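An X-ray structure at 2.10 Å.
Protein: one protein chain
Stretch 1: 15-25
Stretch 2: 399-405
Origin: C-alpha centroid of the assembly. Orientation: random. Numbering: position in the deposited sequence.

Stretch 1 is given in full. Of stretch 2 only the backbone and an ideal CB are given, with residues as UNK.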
# COMPACT_ATOMS: atom_id res chain seq x y z
N LYS A 15 9.75 6.25 -26.89
CA LYS A 15 9.37 6.45 -28.30
C LYS A 15 7.90 6.12 -28.52
O LYS A 15 7.21 6.86 -29.23
CB LYS A 15 10.26 5.63 -29.23
CG LYS A 15 11.64 6.21 -29.39
CD LYS A 15 12.36 5.58 -30.59
CE LYS A 15 13.65 6.29 -30.91
NZ LYS A 15 14.14 5.95 -32.27
N TRP A 16 7.43 5.03 -27.90
CA TRP A 16 6.03 4.68 -28.00
C TRP A 16 5.20 5.87 -27.49
O TRP A 16 4.20 6.25 -28.10
CB TRP A 16 5.75 3.40 -27.20
CG TRP A 16 4.39 2.92 -27.34
CD1 TRP A 16 3.96 1.95 -28.16
CD2 TRP A 16 3.24 3.38 -26.61
NE1 TRP A 16 2.59 1.76 -28.01
CE2 TRP A 16 2.13 2.64 -27.06
CE3 TRP A 16 3.04 4.36 -25.62
CZ2 TRP A 16 0.86 2.84 -26.57
CZ3 TRP A 16 1.79 4.56 -25.14
CH2 TRP A 16 0.70 3.80 -25.61
N PHE A 17 5.61 6.44 -26.37
CA PHE A 17 4.89 7.56 -25.77
C PHE A 17 4.91 8.87 -26.60
O PHE A 17 3.90 9.58 -26.63
CB PHE A 17 5.45 7.86 -24.39
CG PHE A 17 4.81 9.03 -23.73
CD1 PHE A 17 3.52 8.95 -23.28
CD2 PHE A 17 5.51 10.23 -23.56
CE1 PHE A 17 2.92 10.03 -22.66
CE2 PHE A 17 4.93 11.32 -22.95
CZ PHE A 17 3.62 11.21 -22.49
N GLU A 18 6.03 9.19 -27.25
CA GLU A 18 6.11 10.48 -27.98
C GLU A 18 5.10 10.51 -29.12
O GLU A 18 4.37 11.50 -29.27
CB GLU A 18 7.52 10.78 -28.50
CG GLU A 18 8.47 11.30 -27.45
CD GLU A 18 8.03 12.64 -26.84
OE1 GLU A 18 7.85 13.64 -27.59
OE2 GLU A 18 7.87 12.70 -25.61
N GLU A 19 5.10 9.43 -29.90
CA GLU A 19 4.09 9.15 -30.92
C GLU A 19 2.69 9.40 -30.38
O GLU A 19 1.92 10.21 -30.89
CB GLU A 19 4.18 7.65 -31.33
CG GLU A 19 3.04 7.14 -32.25
CD GLU A 19 2.23 5.92 -31.70
OE1 GLU A 19 2.20 5.65 -30.42
OE2 GLU A 19 1.61 5.23 -32.57
N PHE A 20 2.38 8.69 -29.30
CA PHE A 20 1.07 8.69 -28.71
C PHE A 20 0.66 10.08 -28.23
O PHE A 20 -0.48 10.48 -28.43
CB PHE A 20 1.03 7.69 -27.54
CG PHE A 20 -0.33 7.41 -27.04
CD1 PHE A 20 -0.94 8.26 -26.15
CD2 PHE A 20 -1.03 6.30 -27.48
CE1 PHE A 20 -2.24 7.99 -25.68
CE2 PHE A 20 -2.34 6.03 -27.00
CZ PHE A 20 -2.93 6.87 -26.11
N LYS A 21 1.59 10.78 -27.58
CA LYS A 21 1.34 12.13 -27.04
C LYS A 21 0.97 13.07 -28.16
O LYS A 21 0.01 13.84 -28.05
CB LYS A 21 2.57 12.69 -26.33
CG LYS A 21 2.41 14.16 -25.89
CD LYS A 21 3.71 14.75 -25.38
CE LYS A 21 3.66 16.30 -25.39
NZ LYS A 21 4.97 16.89 -24.98
N LYS A 22 1.77 13.01 -29.23
CA LYS A 22 1.55 13.81 -30.41
C LYS A 22 0.22 13.43 -31.02
O LYS A 22 -0.58 14.29 -31.35
CB LYS A 22 2.72 13.65 -31.43
CG LYS A 22 2.42 12.76 -32.69
CD LYS A 22 3.62 12.63 -33.61
CE LYS A 22 3.16 12.75 -35.04
NZ LYS A 22 2.89 14.20 -35.37
N GLY A 23 -0.00 12.12 -31.17
CA GLY A 23 -1.18 11.60 -31.83
C GLY A 23 -2.45 12.04 -31.15
O GLY A 23 -3.40 12.47 -31.83
N ASN A 24 -2.47 11.97 -29.81
CA ASN A 24 -3.68 12.20 -29.05
C ASN A 24 -3.83 13.57 -28.37
O ASN A 24 -4.87 13.84 -27.74
CB ASN A 24 -3.85 11.02 -28.08
CG ASN A 24 -4.23 9.73 -28.82
OD1 ASN A 24 -5.39 9.53 -29.17
ND2 ASN A 24 -3.26 8.86 -29.05
N GLY A 25 -2.83 14.43 -28.50
CA GLY A 25 -2.90 15.80 -27.95
C GLY A 25 -2.98 15.82 -26.43
O GLY A 25 -3.78 16.55 -25.85
N UNK A 399 -6.31 -1.87 -28.34
CA UNK A 399 -6.52 -0.66 -29.19
C UNK A 399 -6.27 0.61 -28.34
O UNK A 399 -7.21 1.26 -27.94
CB UNK A 399 -7.93 -0.64 -29.77
N UNK A 400 -4.99 0.93 -28.05
CA UNK A 400 -4.64 2.01 -27.11
C UNK A 400 -5.25 3.38 -27.33
O UNK A 400 -5.46 4.10 -26.35
CB UNK A 400 -3.12 2.18 -27.12
N UNK A 401 -5.55 3.74 -28.58
CA UNK A 401 -6.12 5.07 -28.89
C UNK A 401 -7.52 5.27 -28.32
O UNK A 401 -7.94 6.41 -28.10
CB UNK A 401 -6.17 5.28 -30.41
N UNK A 402 -8.22 4.16 -28.04
CA UNK A 402 -9.46 4.24 -27.29
C UNK A 402 -9.29 4.82 -25.89
O UNK A 402 -10.30 5.20 -25.28
CB UNK A 402 -10.09 2.85 -27.19
N UNK A 403 -8.05 4.90 -25.35
CA UNK A 403 -7.84 5.63 -24.06
C UNK A 403 -8.44 7.04 -24.13
O UNK A 403 -8.93 7.55 -23.12
CB UNK A 403 -6.35 5.72 -23.73
N UNK A 404 -8.42 7.66 -25.31
CA UNK A 404 -8.99 9.00 -25.49
C UNK A 404 -10.49 9.06 -25.15
O UNK A 404 -10.97 10.11 -24.73
CB UNK A 404 -8.77 9.46 -26.93
N UNK A 405 -11.22 7.96 -25.29
CA UNK A 405 -12.65 7.92 -24.90
C UNK A 405 -12.82 8.17 -23.37
O UNK A 405 -13.88 8.60 -22.89
CB UNK A 405 -13.26 6.57 -25.28

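Stretch 1 is a helix through Asn24, and on the side it turns to stretch 2 it offers three residues one turn apart: Trp16, Phe20 and Asn24. The two rings make an apolar patch, and Asn24 adds an amide at its end.

Position 399 lies beyond the reach of this helix. Its phi of -147° and psi of 75° are extended, and its ideal CB has nothing of stretch 1 within 5.5 Å, so the contact leaves the choice open. Its carbonyl, however, accepts the backbone hydrogen bond from the nitrogen of 402, which begins a run of 3-10 turns. The residue is Asn399, with chi1 in m.

At position 400 the CA-to-CB bond points toward the helix. The ideal CB is 3.9 Å from Phe20 CE2 and 4.1 Å from Trp16 CZ2, so a compact apolar side chain such as alanine, valine or proline would suit. The phi of -52° is compatible with proline, and the nitrogen, at the first residue of the 3-10 segment, donates no backbone hydrogen bond within the stretch. The residue is Pro400. Its CB lies 4.0 Å from Phe20 CE2 and 4.1 Å from Trp16 CZ2, meeting the tryptophan ring at its edge. The backbone takes part too: Pro400 O approaches the edge of the Phe20 ring, 3.7 Å from CE2, while accepting the hydrogen bond from the nitrogen of 403.

Position 401 points its CB sideways, yet the ideal CB is 4.5 Å from Asn24 OD1 and 5.2 Å from Phe20 CE2. A side chain of moderate length could bend back to the asparagine amide. Because ND2 of that amide is a donor, an acceptor is favoured: aspartate, asparagine or perhaps glutamate. The residue is Asp401, and with chi1 at -77° its carboxylate comes nearer the helix. Asn24 ND2 donates to Asp401 OD1 at 2.7 Å with an angle of 169°, a short, nearly straight hydrogen bond. Asn24 ND2 also donates to Phe20 O at 3.3 Å, so the amide links its own helix to the neighbouring segment. Asp401 OD1 further touches Phe20 CE2 at 3.5 Å.

Position 402 directs its CB away from the helix, so stretch 1 does not decide the residue here, and many side chains, polar ones among them, would be compatible. It is Asp402.

Position 403 points toward the helix again, its ideal CB 4.3 Å from Phe20 CZ. A small apolar group fits against the ring without need of further reach. The residue is Ala403, whose CB meets the ring edge at 4.4 Å from Phe20 CZ.

Position 404 also points toward the helix. The ideal CB already lies 4.1 Å from Asn24 OD1, so a small side chain such as alanine fits; OD1 is an acceptor, so a serine hydroxyl is also conceivable as a donor. The residue is Ala404; its methyl packs at 4.0 Å from CB to Asn24 OD1, a contact without a hydrogen bond.

Position 405 is out of reach, and many side chains would serve. It is Leu405, whose nitrogen bonds to Asp402 O.

Stretch 2 399-405: NPDDAAL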
# COMPACT_ATOMS: atom_id res chain seq x y z
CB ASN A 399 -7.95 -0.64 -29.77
CG ASN A 399 -8.18 -1.72 -30.84
OD1 ASN A 399 -7.62 -1.64 -31.93
ND2 ASN A 399 -9.02 -2.72 -30.52
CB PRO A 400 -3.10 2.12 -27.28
CG PRO A 400 -2.70 0.80 -27.62
CD PRO A 400 -3.78 0.25 -28.52
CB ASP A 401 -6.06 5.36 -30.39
CG ASP A 401 -4.66 5.77 -30.84
OD1 ASP A 401 -3.99 6.52 -30.09
OD2 ASP A 401 -4.23 5.37 -31.93
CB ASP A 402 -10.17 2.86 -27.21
CG ASP A 402 -10.80 2.45 -28.53
OD1 ASP A 402 -10.84 3.29 -29.45
OD2 ASP A 402 -11.26 1.28 -28.63
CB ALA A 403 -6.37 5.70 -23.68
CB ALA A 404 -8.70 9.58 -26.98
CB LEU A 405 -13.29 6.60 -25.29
CG LEU A 405 -13.30 6.22 -26.78
CD1 LEU A 405 -13.69 4.78 -26.98
CD2 LEU A 405 -14.25 7.16 -27.59
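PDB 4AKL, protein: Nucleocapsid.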